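Local coordinates for uncharacterized protein (Streptococcus thermophilus, PDB 2QZI), which is of unknown function, a small conserved cytosolic protein of the DUF1827 family whose single chain binds sodium ions in the crystal, at residues A[4-17]-A[29-41]. Sequence-based numbering, arbitrary orientation.
Sequences MKLINTTWTHQELV and VETYSAGNTDVVF
Ile7 and Ser33 form the antiparallel hydrogen-bonded pair that joins strand 6-8 to strand 29-34, with Ile7 N to Ser33 O and Ser33 N to Ile7 O both 3.0 Å and the first the straighter; beyond it Thr9 N reaches Thr31 O at 2.9 Å, and the axes of the two strands run at 144° to each other. Past Asn8 the chain leaves the strand; after the Thr9 N bond a side chain takes over the pairing. Thr31 N donates to Thr10 OG1 (3.0 Å), so a hydroxyl stands in for a backbone carbonyl. That hydroxyl donates in turn to Asn8 OD1 at 2.7 Å, while Thr10 N meets the same oxygen in its carbonyl plane; the bond from Thr10 N closes an Asx turn, and the two donors together fix the rotation of the amide. With CG anti to the backbone N (chi1 -161°), the Asn8 amide lies over one face of the Tyr32 ring, the planes 48° apart. Tyr32 OH donates to Glu30 OE1 and also bonds Lys75. On the opposite side of the sheet, Thr31 OG1 and Thr9 OG1 share a hydrogen bond of 3.2 Å, and Thr31 CB sits over a face of the His13 imidazole, offset toward its rim. His13 ND1 donates to Thr9 O from above the carbonyl plane, holding the ring there. Leu16 CD2 touches the Thr31 methyl, CG2, at 3.9 Å, and Val17 packs on Val29 at the start of helix 14-23, for which His13 is the N-cap residue. At the far end, selenomethionine Met4 lays SE against Ala34 CB, beside the type II' turn of the 29-41 hairpin. Strand 6-8 thus forms one margin of the antiparallel sheet, next to strand 28-34, with Met4 and Leu6 resting on helix 61-74, whose Phe71 meets Tyr32 edge-to-face.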
HETATM    1  N   MSE A   4     -14.332  -8.642   5.122  1.00 87.36           N
HETATM    2  CA  MSE A   4     -13.033  -8.129   5.548  1.00 86.96           C
HETATM    3  C   MSE A   4     -12.867  -6.608   5.374  1.00 85.62           C
HETATM    4  O   MSE A   4     -12.961  -6.053   4.248  1.00 84.55           O
HETATM    5  CB  MSE A   4     -11.905  -8.884   4.821  1.00 88.24           C
HETATM    6  CG  MSE A   4     -10.541  -8.343   5.073  1.00 88.27           C
HETATM    7 SE   MSE A   4     -10.296  -6.649   4.153  0.60 94.70          SE
HETATM    8  CE  MSE A   4      -9.783  -7.305   2.306  1.00 87.15           C
ATOM      9  N   LYS A   5     -12.605  -5.951   6.496  1.00 83.51           N
ATOM     10  CA  LYS A   5     -12.343  -4.525   6.481  1.00 81.75           C
ATOM     11  C   LYS A   5     -10.835  -4.229   6.696  1.00 79.71           C
ATOM     12  O   LYS A   5     -10.122  -4.972   7.362  1.00 79.75           O
ATOM     13  CB  LYS A   5     -13.258  -3.803   7.515  1.00 81.35           C
ATOM     14  CG  LYS A   5     -13.912  -2.476   6.992  1.00 83.27           C
ATOM     15  CD  LYS A   5     -12.939  -1.586   6.010  1.00 84.12           C
ATOM     16  CE  LYS A   5     -13.396  -1.581   4.528  1.00 82.29           C
ATOM     17  NZ  LYS A   5     -12.308  -1.855   3.524  1.00 84.54           N
ATOM     18  N   LEU A   6     -10.375  -3.144   6.098  1.00 78.58           N
ATOM     19  CA  LEU A   6      -9.027  -2.563   6.293  1.00 76.89           C
ATOM     20  C   LEU A   6      -9.026  -1.818   7.623  1.00 76.54           C
ATOM     21  O   LEU A   6      -9.896  -0.962   7.849  1.00 76.23           O
ATOM     22  CB  LEU A   6      -8.755  -1.583   5.190  1.00 75.61           C
ATOM     23  CG  LEU A   6      -8.184  -2.077   3.821  1.00 76.52           C
ATOM     24  CD1 LEU A   6      -6.736  -2.435   3.961  1.00 72.39           C
ATOM     25  CD2 LEU A   6      -8.970  -3.267   3.304  1.00 72.59           C
ATOM     26  N   ILE A   7      -8.118  -2.212   8.517  1.00 75.94           N
ATOM     27  CA  ILE A   7      -7.948  -1.629   9.857  1.00 73.79           C
ATOM     28  C   ILE A   7      -6.563  -0.894   9.789  1.00 74.67           C
ATOM     29  O   ILE A   7      -5.538  -1.491   9.412  1.00 73.05           O
ATOM     30  CB  ILE A   7      -8.040  -2.721  10.955  1.00 73.86           C
ATOM     31  CG1 ILE A   7      -9.272  -3.627  10.773  1.00 72.93           C
ATOM     32  CG2 ILE A   7      -8.046  -2.134  12.414  1.00 71.11           C
ATOM     33  CD1 ILE A   7     -10.481  -3.352  11.750  1.00 73.31           C
ATOM     34  N   ASN A   8      -6.559   0.423  10.051  1.00 74.81           N
ATOM     35  CA  ASN A   8      -5.327   1.189  10.245  1.00 74.26           C
ATOM     36  C   ASN A   8      -4.565   0.695  11.485  1.00 73.19           C
ATOM     37  O   ASN A   8      -5.041   0.852  12.567  1.00 71.60           O
ATOM     38  CB  ASN A   8      -5.590   2.715  10.403  1.00 74.04           C
ATOM     39  CG  ASN A   8      -4.303   3.540  10.129  1.00 77.60           C
ATOM     40  OD1 ASN A   8      -3.252   3.248  10.690  1.00 77.41           O
ATOM     41  ND2 ASN A   8      -4.366   4.492   9.192  1.00 79.73           N
ATOM     42  N   THR A   9      -3.369   0.130  11.317  1.00 73.09           N
ATOM     43  CA  THR A   9      -2.607  -0.423  12.474  1.00 73.33           C
ATOM     44  C   THR A   9      -1.290   0.411  12.683  1.00 74.07           C
ATOM     45  O   THR A   9      -0.399  -0.019  13.434  1.00 74.48           O
ATOM     46  CB  THR A   9      -2.217  -1.906  12.202  1.00 72.52           C
ATOM     47  OG1 THR A   9      -1.558  -1.941  10.928  1.00 72.65           O
ATOM     48  CG2 THR A   9      -3.424  -2.817  12.149  1.00 71.12           C
ATOM     49  N   THR A  10      -1.193   1.604  12.039  1.00 73.47           N
ATOM     50  CA  THR A  10      -0.028   2.499  12.146  1.00 72.00           C
ATOM     51  C   THR A  10       0.458   2.729  13.596  1.00 70.68           C
ATOM     52  O   THR A  10       1.649   2.589  13.866  1.00 69.75           O
ATOM     53  CB  THR A  10      -0.264   3.825  11.380  1.00 73.24           C
ATOM     54  OG1 THR A  10      -0.683   3.522  10.023  1.00 72.01           O
ATOM     55  CG2 THR A  10       1.055   4.610  11.287  1.00 74.89           C
ATOM     56  N   TRP A  11      -0.466   2.997  14.525  1.00 68.93           N
ATOM     57  CA  TRP A  11      -0.113   3.223  15.894  1.00 69.15           C
ATOM     58  C   TRP A  11       0.763   2.129  16.531  1.00 68.72           C
ATOM     59  O   TRP A  11       1.469   2.414  17.514  1.00 68.94           O
ATOM     60  CB  TRP A  11      -1.398   3.382  16.747  1.00 68.47           C
ATOM     61  CG  TRP A  11      -2.107   2.057  16.890  1.00 69.70           C
ATOM     62  CD1 TRP A  11      -2.908   1.425  15.956  1.00 67.68           C
ATOM     63  CD2 TRP A  11      -2.078   1.199  18.041  1.00 68.25           C
ATOM     64  NE1 TRP A  11      -3.349   0.237  16.453  1.00 71.15           N
ATOM     65  CE2 TRP A  11      -2.869   0.068  17.732  1.00 68.99           C
ATOM     66  CE3 TRP A  11      -1.415   1.255  19.260  1.00 64.72           C
ATOM     67  CZ2 TRP A  11      -3.015  -1.003  18.606  1.00 68.47           C
ATOM     68  CZ3 TRP A  11      -1.589   0.193  20.177  1.00 66.37           C
ATOM     69  CH2 TRP A  11      -2.395  -0.913  19.838  1.00 67.75           C
ATOM     70  N   THR A  12       0.690   0.880  16.054  1.00 69.31           N
ATOM     71  CA  THR A  12       1.518  -0.159  16.664  1.00 70.68           C
ATOM     72  C   THR A  12       2.550  -0.598  15.633  1.00 71.17           C
ATOM     73  O   THR A  12       3.020  -1.698  15.750  1.00 72.66           O
ATOM     74  CB  THR A  12       0.770  -1.512  17.047  1.00 71.31           C
ATOM     75  OG1 THR A  12      -0.486  -1.793  16.424  1.00 76.46           O
ATOM     76  CG2 THR A  12       1.112  -2.315  18.174  1.00 71.41           C
ATOM     77  N   HIS A  13       2.926   0.242  14.668  1.00 69.57           N
ATOM     78  CA  HIS A  13       4.007  -0.094  13.755  1.00 72.41           C
ATOM     79  C   HIS A  13       4.965   1.103  13.662  1.00 72.28           C
ATOM     80  O   HIS A  13       5.359   1.504  12.565  1.00 75.35           O
ATOM     81  CB  HIS A  13       3.490  -0.471  12.326  1.00 71.75           C
ATOM     82  CG  HIS A  13       2.962  -1.870  12.239  1.00 74.09           C
ATOM     83  ND1 HIS A  13       1.763  -2.238  12.787  1.00 73.59           N
ATOM     84  CD2 HIS A  13       3.463  -2.986  11.645  1.00 74.67           C
ATOM     85  CE1 HIS A  13       1.583  -3.541  12.642  1.00 74.06           C
ATOM     86  NE2 HIS A  13       2.575  -4.002  11.897  1.00 82.08           N
ATOM     87  N   GLN A  14       5.322   1.654  14.816  1.00 73.03           N
ATOM     88  CA  GLN A  14       6.053   2.893  14.880  1.00 72.24           C
ATOM     89  C   GLN A  14       7.532   2.757  14.544  1.00 73.23           C
ATOM     90  O   GLN A  14       8.144   3.707  14.059  1.00 72.55           O
ATOM     91  CB  GLN A  14       5.865   3.519  16.248  1.00 71.58           C
ATOM     92  CG  GLN A  14       4.439   4.018  16.474  1.00 71.43           C
ATOM     93  CD  GLN A  14       4.172   5.238  15.628  1.00 69.59           C
ATOM     94  OE1 GLN A  14       4.707   6.320  15.909  1.00 69.95           O
ATOM     95  NE2 GLN A  14       3.369   5.085  14.586  1.00 67.55           N
ATOM     96  N   GLU A  15       8.097   1.583  14.809  1.00 74.42           N
ATOM     97  CA  GLU A  15       9.456   1.263  14.354  1.00 76.23           C
ATOM     98  C   GLU A  15       9.541   1.266  12.833  1.00 75.32           C
ATOM     99  O   GLU A  15      10.402   1.901  12.239  1.00 75.51           O
ATOM    100  CB  GLU A  15       9.876  -0.129  14.858  1.00 76.73           C
ATOM    101  CG  GLU A  15      10.795  -0.097  16.086  1.00 81.64           C
ATOM    102  CD  GLU A  15      10.890  -1.478  16.819  1.00 86.59           C
ATOM    103  OE1 GLU A  15      10.846  -2.549  16.123  1.00 82.68           O
ATOM    104  OE2 GLU A  15      10.995  -1.454  18.096  1.00 86.56           O
ATOM    105  N   LEU A  16       8.658   0.501  12.213  1.00 75.11           N
ATOM    106  CA  LEU A  16       8.672   0.365  10.783  1.00 75.34           C
ATOM    107  C   LEU A  16       8.367   1.724  10.121  1.00 75.44           C
ATOM    108  O   LEU A  16       9.018   2.100   9.167  1.00 76.87           O
ATOM    109  CB  LEU A  16       7.689  -0.719  10.337  1.00 74.61           C
ATOM    110  CG  LEU A  16       7.438  -0.733   8.831  1.00 76.84           C
ATOM    111  CD1 LEU A  16       8.756  -1.245   8.097  1.00 79.59           C
ATOM    112  CD2 LEU A  16       6.293  -1.659   8.560  1.00 79.82           C
ATOM    113  N   VAL A  17       7.370   2.437  10.654  1.00 75.34           N
ATOM    114  CA  VAL A  17       6.976   3.744  10.120  1.00 74.87           C
ATOM    115  C   VAL A  17       8.190   4.673  10.107  1.00 74.49           C
ATOM    116  O   VAL A  17       8.553   5.206   9.052  1.00 75.36           O
ATOM    117  CB  VAL A  17       5.804   4.349  10.981  1.00 74.55           C
ATOM    118  CG1 VAL A  17       5.699   5.879  10.805  1.00 72.47           C
ATOM    119  CG2 VAL A  17       4.506   3.601  10.617  1.00 74.32           C
ATOM    120  N   VAL A  29       3.927   7.139   5.697  1.00 73.34           N
ATOM    121  CA  VAL A  29       3.977   5.703   5.850  1.00 73.31           C
ATOM    122  C   VAL A  29       2.871   5.260   6.787  1.00 75.02           C
ATOM    123  O   VAL A  29       2.777   5.708   7.946  1.00 74.74           O
ATOM    124  CB  VAL A  29       5.308   5.183   6.445  1.00 73.45           C
ATOM    125  CG1 VAL A  29       5.304   3.608   6.491  1.00 72.66           C
ATOM    126  CG2 VAL A  29       6.578   5.703   5.688  1.00 73.99           C
ATOM    127  N   GLU A  30       2.027   4.373   6.291  1.00 75.53           N
ATOM    128  CA  GLU A  30       0.959   3.831   7.117  1.00 75.94           C
ATOM    129  C   GLU A  30       0.873   2.334   6.946  1.00 75.24           C
ATOM    130  O   GLU A  30       1.244   1.817   5.889  1.00 74.42           O
ATOM    131  CB  GLU A  30      -0.342   4.459   6.696  1.00 77.71           C
ATOM    132  CG  GLU A  30      -0.244   5.942   6.660  1.00 82.13           C
ATOM    133  CD  GLU A  30      -1.580   6.607   6.684  1.00 88.65           C
ATOM    134  OE1 GLU A  30      -2.532   6.091   6.066  1.00 89.66           O
ATOM    135  OE2 GLU A  30      -1.656   7.691   7.287  1.00 94.22           O
ATOM    136  N   THR A  31       0.448   1.643   7.987  1.00 74.11           N
ATOM    137  CA  THR A  31       0.243   0.196   7.882  1.00 74.52           C
ATOM    138  C   THR A  31      -1.207  -0.192   8.163  1.00 72.95           C
ATOM    139  O   THR A  31      -1.883   0.470   8.891  1.00 71.53           O
ATOM    140  CB  THR A  31       1.132  -0.600   8.845  1.00 73.90           C
ATOM    141  OG1 THR A  31       0.911  -0.124  10.128  1.00 75.26           O
ATOM    142  CG2 THR A  31       2.632  -0.453   8.533  1.00 75.63           C
ATOM    143  N   TYR A  32      -1.689  -1.250   7.493  1.00 74.55           N
ATOM    144  CA  TYR A  32      -3.066  -1.747   7.674  1.00 72.17           C
ATOM    145  C   TYR A  32      -3.083  -3.276   7.628  1.00 73.40           C
ATOM    146  O   TYR A  32      -2.295  -3.904   6.903  1.00 71.61           O
ATOM    147  CB  TYR A  32      -3.974  -1.293   6.529  1.00 72.22           C
ATOM    148  CG  TYR A  32      -4.191   0.189   6.439  1.00 75.06           C
ATOM    149  CD1 TYR A  32      -5.416   0.742   6.768  1.00 76.44           C
ATOM    150  CD2 TYR A  32      -3.149   1.060   5.984  1.00 78.29           C
ATOM    151  CE1 TYR A  32      -5.620   2.098   6.684  1.00 78.23           C
ATOM    152  CE2 TYR A  32      -3.351   2.444   5.936  1.00 76.63           C
ATOM    153  CZ  TYR A  32      -4.600   2.932   6.256  1.00 77.24           C
ATOM    154  OH  TYR A  32      -4.835   4.291   6.202  1.00 78.80           O
ATOM    155  N   SER A  33      -4.003  -3.844   8.404  1.00 73.20           N
ATOM    156  CA  SER A  33      -4.472  -5.203   8.287  1.00 76.44           C
ATOM    157  C   SER A  33      -5.685  -5.306   7.357  1.00 77.56           C
ATOM    158  O   SER A  33      -6.513  -4.402   7.261  1.00 78.66           O
ATOM    159  CB  SER A  33      -4.970  -5.670   9.665  1.00 78.00           C
ATOM    160  OG  SER A  33      -3.855  -6.225  10.336  1.00 83.05           O
ATOM    161  N   ALA A  34      -5.776  -6.430   6.668  1.00 78.55           N
ATOM    162  CA  ALA A  34      -6.922  -6.817   5.887  1.00 77.64           C
ATOM    163  C   ALA A  34      -7.093  -8.302   6.288  1.00 77.38           C
ATOM    164  O   ALA A  34      -6.703  -9.197   5.577  1.00 77.96           O
ATOM    165  CB  ALA A  34      -6.592  -6.601   4.392  1.00 77.63           C
ATOM    166  N   GLY A  35      -7.619  -8.547   7.486  1.00 77.28           N
ATOM    167  CA  GLY A  35      -7.658  -9.906   8.063  1.00 76.65           C
ATOM    168  C   GLY A  35      -6.234 -10.303   8.431  1.00 76.62           C
ATOM    169  O   GLY A  35      -5.596  -9.598   9.197  1.00 77.55           O
ATOM    170  N   ASN A  36      -5.714 -11.397   7.874  1.00 75.56           N
ATOM    171  CA  ASN A  36      -4.309 -11.773   8.119  1.00 74.88           C
ATOM    172  C   ASN A  36      -3.299 -11.304   7.042  1.00 73.37           C
ATOM    173  O   ASN A  36      -2.099 -11.546   7.145  1.00 72.70           O
ATOM    174  CB  ASN A  36      -4.137 -13.259   8.475  1.00 76.29           C
ATOM    175  CG  ASN A  36      -4.871 -14.214   7.513  1.00 78.05           C
ATOM    176  OD1 ASN A  36      -4.977 -13.985   6.314  1.00 80.20           O
ATOM    177  ND2 ASN A  36      -5.354 -15.313   8.066  1.00 80.17           N
ATOM    178  N   THR A  37      -3.822 -10.599   6.049  1.00 71.61           N
ATOM    179  CA  THR A  37      -3.047  -9.872   5.074  1.00 70.08           C
ATOM    180  C   THR A  37      -2.559  -8.525   5.619  1.00 70.75           C
ATOM    181  O   THR A  37      -3.321  -7.761   6.286  1.00 65.51           O
ATOM    182  CB  THR A  37      -3.881  -9.705   3.762  1.00 70.87           C
ATOM    183  OG1 THR A  37      -4.088 -10.989   3.168  1.00 68.58           O
ATOM    184  CG2 THR A  37      -3.168  -8.874   2.743  1.00 67.82           C
ATOM    185  N   ASP A  38      -1.284  -8.218   5.336  1.00 71.58           N
ATOM    186  CA  ASP A  38      -0.695  -6.965   5.811  1.00 73.72           C
ATOM    187  C   ASP A  38      -0.434  -6.004   4.665  1.00 74.12           C
ATOM    188  O   ASP A  38       0.010  -6.407   3.621  1.00 73.30           O
ATOM    189  CB  ASP A  38       0.665  -7.172   6.453  1.00 75.33           C
ATOM    190  CG  ASP A  38       0.677  -8.212   7.483  1.00 79.04           C
ATOM    191  OD1 ASP A  38      -0.054  -8.064   8.482  1.00 82.24           O
ATOM    192  OD2 ASP A  38       1.421  -9.218   7.248  1.00 87.81           O
ATOM    193  N   VAL A  39      -0.664  -4.719   4.921  1.00 74.51           N
ATOM    194  CA  VAL A  39      -0.557  -3.699   3.907  1.00 75.69           C
ATOM    195  C   VAL A  39       0.314  -2.620   4.515  1.00 75.05           C
ATOM    196  O   VAL A  39       0.207  -2.317   5.717  1.00 74.98           O
ATOM    197  CB  VAL A  39      -1.965  -3.157   3.469  1.00 76.54           C
ATOM    198  CG1 VAL A  39      -1.867  -2.175   2.340  1.00 69.22           C
ATOM    199  CG2 VAL A  39      -2.882  -4.313   3.026  1.00 76.67           C
ATOM    200  N   VAL A  40       1.235  -2.174   3.686  1.00 75.23           N
ATOM    201  CA  VAL A  40       2.069  -0.975   3.921  1.00 75.66           C
ATOM    202  C   VAL A  40       1.750   0.018   2.830  1.00 75.07           C
ATOM    203  O   VAL A  40       1.737  -0.333   1.694  1.00 73.22           O
ATOM    204  CB  VAL A  40       3.601  -1.282   3.989  1.00 75.23           C
ATOM    205  CG1 VAL A  40       4.359   0.006   4.333  1.00 75.78           C
ATOM    206  CG2 VAL A  40       3.838  -2.297   5.155  1.00 75.78           C
ATOM    207  N   PHE A  41       1.389   1.238   3.218  1.00 75.77           N
ATOM    208  CA  PHE A  41       1.044   2.300   2.257  1.00 75.50           C
ATOM    209  C   PHE A  41       1.978   3.488   2.467  1.00 76.01           C
ATOM    210  O   PHE A  41       2.081   3.983   3.582  1.00 76.34           O
ATOM    211  CB  PHE A  41      -0.376   2.757   2.577  1.00 74.57           C
ATOM    212  CG  PHE A  41      -0.858   3.937   1.768  1.00 75.33           C
ATOM    213  CD1 PHE A  41      -0.861   3.893   0.362  1.00 73.32           C
ATOM    214  CD2 PHE A  41      -1.319   5.092   2.399  1.00 75.67           C
ATOM    215  CE1 PHE A  41      -1.320   4.980  -0.369  1.00 75.13           C
ATOM    216  CE2 PHE A  41      -1.750   6.225   1.657  1.00 75.89           C
ATOM    217  CZ  PHE A  41      -1.740   6.156   0.269  1.00 75.21           C
TER
HETATM  218  O   HOH W   1      -8.671  -6.274   8.811  1.00 60.60           O
HETATM  219  O   HOH W   2      -2.361   6.740  10.154  1.00 54.33           O